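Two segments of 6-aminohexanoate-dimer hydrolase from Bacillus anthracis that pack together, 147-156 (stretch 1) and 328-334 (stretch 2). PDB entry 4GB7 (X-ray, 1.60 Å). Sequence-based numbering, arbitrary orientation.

Stretch 1 147-156: GAIIQSLAEE
Stretch 2 (328-334) ILPSSIT

Residues 147-155 form helix that begins earlier in the chain, with phi between -71° and -56° and psi between -49° and -36° through Ala-154, psi easing to -21° at Glu-155; Glu-156 (-86/1) follows outside it. The repeating backbone bonds confirm the assignment: Gln-151 N to Gly-147 O and Ser-152 N to Ala-148 O both measure 3.0 Å, and the series runs on through Glu-155 N to Gln-151 O and Glu-156 N to Ser-152 O, both 3.0 Å. Stretch 2 approaches as an extended segment, Leu-329 at -131/154 and Pro-330 at -55/134; Ser-332 (-59/-26) and Ile-333 (-59/-56) are helical, and the helix continues later in the chain. A hydrogen bond from Ile-333 N to Pro-330 O, 3.3 Å, spans that turn. The register is set by Ser-152 and Pro-330, whose CA atoms lie 6.1 Å apart, and the two stretches together bury 320 Å².

The charged and polar contacts centre on Glu-155. Its CA-to-CB bond points toward stretch 2, and with chi1 -62° (m), chi2 -169° (t) and chi3 19° the extended side chain carries its carboxylate to Ser-332. Ser-332, also directed toward its partner and in the p rotamer (chi1 70°), donates from OG to Glu-155 OE2 at 2.5 Å, a short bond and the one direct hydrogen bond across the contact. The same oxygen accepts a second bond from within the helix: Gln-151 NE2 to Glu-155 OE2 is 3.0 Å, with an N-H...acceptor angle of 156°. Gln-151 reaches it with chi1 -164° (t), chi2 63° (p) and chi3 46°, so the carboxylate is held from both stretches.

Water 1 adds an indirect link. It donates to Glu-155 OE1 at 2.7 Å and accepts from Ser-332 N at 3.0 Å, so both carboxylate oxygens are tied to Ser-332, one through its side chain and the other through its backbone.

Pro-330 supplies the largest covered area, 56 Å². Its ring, C-gamma exo, packs between helix positions a turn apart: Pro-330 CD lies 3.3 Å from Ser-152 OG, Pro-330 CB 3.4 Å from Glu-155 OE1, and Pro-330 CG 4.2 Å from Gln-151 CG. These are packing distances between carbon and its neighbours. The hydroxyl of Ser-152 is satisfied inside its own helix, for with chi1 -56° (m) Ser-152 OG donates to Ala-148 O at 2.9 Å. That carbonyl also accepts the backbone N of Ser-152, so it serves two donors from one residue.

The apolar packing gathers around Ala-148. Ala-148 CB meets Leu-329 CD1 and Ile-333 CD1, each at 4.0 Å. Both partners have CA-to-CB bonds pointing sideways, but their ends come nearer: Leu-329 through chi1 -73° (m), chi2 176° (t), and Ile-333 through chi1 -65° (m), chi2 165° (t). Leu-329 CD2 also approaches Ser-152 OG to 3.6 Å, while Ile-333 CG1 lies 4.0 Å from Gln-151 CG, extending the apolar contact along the helix.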

# COMPACT_ATOMS: atom_id res chain seq x y z
N GLY A 147 1.83 -6.67 6.83
CA GLY A 147 1.33 -6.48 8.20
C GLY A 147 0.30 -7.54 8.61
O GLY A 147 0.35 -8.10 9.71
N ALA A 148 -0.63 -7.82 7.72
CA ALA A 148 -1.69 -8.80 7.99
C ALA A 148 -1.13 -10.18 8.24
O ALA A 148 -1.61 -10.87 9.15
CB ALA A 148 -2.66 -8.83 6.82
N ILE A 149 -0.14 -10.58 7.43
CA ILE A 149 0.49 -11.91 7.55
C ILE A 149 1.32 -11.97 8.82
O ILE A 149 1.30 -13.01 9.52
CB ILE A 149 1.31 -12.34 6.29
CG1 ILE A 149 0.33 -12.41 5.09
CG2 ILE A 149 2.04 -13.67 6.52
CD1 ILE A 149 1.00 -12.41 3.72
N ILE A 150 2.04 -10.89 9.14
CA ILE A 150 2.75 -10.86 10.42
C ILE A 150 1.82 -11.08 11.62
O ILE A 150 2.10 -11.90 12.54
CB ILE A 150 3.54 -9.55 10.61
CG1 ILE A 150 4.79 -9.55 9.70
CG2 ILE A 150 3.95 -9.37 12.09
CD1 ILE A 150 5.92 -10.53 10.02
N GLN A 151 0.69 -10.40 11.59
CA GLN A 151 -0.31 -10.52 12.67
C GLN A 151 -0.84 -11.96 12.76
O GLN A 151 -0.98 -12.51 13.86
CB GLN A 151 -1.46 -9.55 12.50
CG GLN A 151 -2.31 -9.35 13.76
CD GLN A 151 -1.49 -8.72 14.88
OE1 GLN A 151 -0.75 -7.75 14.66
NE2 GLN A 151 -1.57 -9.30 16.06
N SER A 152 -1.10 -12.56 11.59
CA SER A 152 -1.58 -13.96 11.52
C SER A 152 -0.53 -14.89 12.13
O SER A 152 -0.86 -15.73 12.94
CB SER A 152 -1.88 -14.40 10.09
OG SER A 152 -2.82 -13.51 9.51
N LEU A 153 0.73 -14.75 11.72
CA LEU A 153 1.78 -15.61 12.25
C LEU A 153 1.98 -15.47 13.74
O LEU A 153 2.26 -16.48 14.47
CB LEU A 153 3.09 -15.37 11.50
CG LEU A 153 3.18 -15.82 10.04
CD1 LEU A 153 4.37 -15.17 9.39
CD2 LEU A 153 3.29 -17.33 9.93
N ALA A 154 1.83 -14.23 14.22
CA ALA A 154 2.01 -13.95 15.66
C ALA A 154 0.89 -14.64 16.46
O ALA A 154 1.14 -15.37 17.47
CB ALA A 154 2.05 -12.45 15.92
N GLU A 155 -0.33 -14.50 15.97
CA GLU A 155 -1.48 -15.19 16.58
C GLU A 155 -1.48 -16.75 16.46
O GLU A 155 -2.13 -17.44 17.25
CB GLU A 155 -2.77 -14.52 16.12
CG GLU A 155 -2.77 -13.05 16.62
CD GLU A 155 -4.07 -12.29 16.49
OE1 GLU A 155 -5.16 -12.89 16.33
OE2 GLU A 155 -4.01 -11.05 16.55
N GLU A 156 -0.73 -17.29 15.50
CA GLU A 156 -0.54 -18.74 15.31
C GLU A 156 0.62 -19.21 16.20
O GLU A 156 0.94 -20.38 16.19
CB GLU A 156 -0.21 -19.08 13.84
CG GLU A 156 -1.32 -18.77 12.79
CD GLU A 156 -0.83 -18.81 11.32
OE1 GLU A 156 0.28 -19.33 11.09
OE2 GLU A 156 -1.56 -18.32 10.37
N ILE A 328 -10.58 -15.26 7.93
CA ILE A 328 -9.47 -15.23 6.99
C ILE A 328 -8.24 -14.58 7.59
O ILE A 328 -7.10 -15.08 7.42
CB ILE A 328 -9.85 -14.52 5.68
CG1 ILE A 328 -11.12 -15.13 5.10
CG2 ILE A 328 -8.70 -14.61 4.68
CD1 ILE A 328 -11.11 -16.60 4.84
N LEU A 329 -8.47 -13.45 8.26
CA LEU A 329 -7.43 -12.71 8.92
C LEU A 329 -7.87 -12.38 10.34
O LEU A 329 -9.03 -12.33 10.63
CB LEU A 329 -7.17 -11.41 8.14
CG LEU A 329 -6.42 -11.57 6.80
CD1 LEU A 329 -6.35 -10.21 6.12
CD2 LEU A 329 -5.06 -12.20 6.96
N PRO A 330 -6.91 -12.19 11.26
CA PRO A 330 -7.25 -11.89 12.62
C PRO A 330 -8.18 -10.68 12.76
O PRO A 330 -7.94 -9.61 12.14
CB PRO A 330 -5.89 -11.64 13.28
CG PRO A 330 -4.91 -12.34 12.41
CD PRO A 330 -5.46 -12.27 11.04
N SER A 331 -9.21 -10.84 13.59
CA SER A 331 -10.10 -9.73 13.89
C SER A 331 -9.34 -8.62 14.64
O SER A 331 -9.74 -7.47 14.65
CB SER A 331 -11.31 -10.21 14.70
OG SER A 331 -10.86 -10.74 15.94
N SER A 332 -8.24 -8.95 15.28
CA SER A 332 -7.43 -7.94 15.98
C SER A 332 -6.92 -6.80 15.09
O SER A 332 -6.66 -5.71 15.59
CB SER A 332 -6.24 -8.58 16.69
OG SER A 332 -5.28 -9.04 15.75
N ILE A 333 -6.75 -7.06 13.77
CA ILE A 333 -6.13 -6.08 12.90
C ILE A 333 -6.95 -4.83 12.95
O ILE A 333 -6.46 -3.75 13.28
CB ILE A 333 -5.96 -6.55 11.42
CG1 ILE A 333 -4.99 -7.72 11.35
CG2 ILE A 333 -5.41 -5.40 10.54
CD1 ILE A 333 -4.98 -8.51 10.06
N THR A 334 -8.22 -4.97 12.65
CA THR A 334 -9.09 -3.80 12.63
C THR A 334 -9.44 -3.31 14.05
O THR A 334 -9.51 -2.10 14.29
CB THR A 334 -10.37 -4.09 11.83
OG1 THR A 334 -11.07 -5.17 12.44
CG2 THR A 334 -10.01 -4.48 10.43
O HOH W 1 -7.59 -11.65 16.37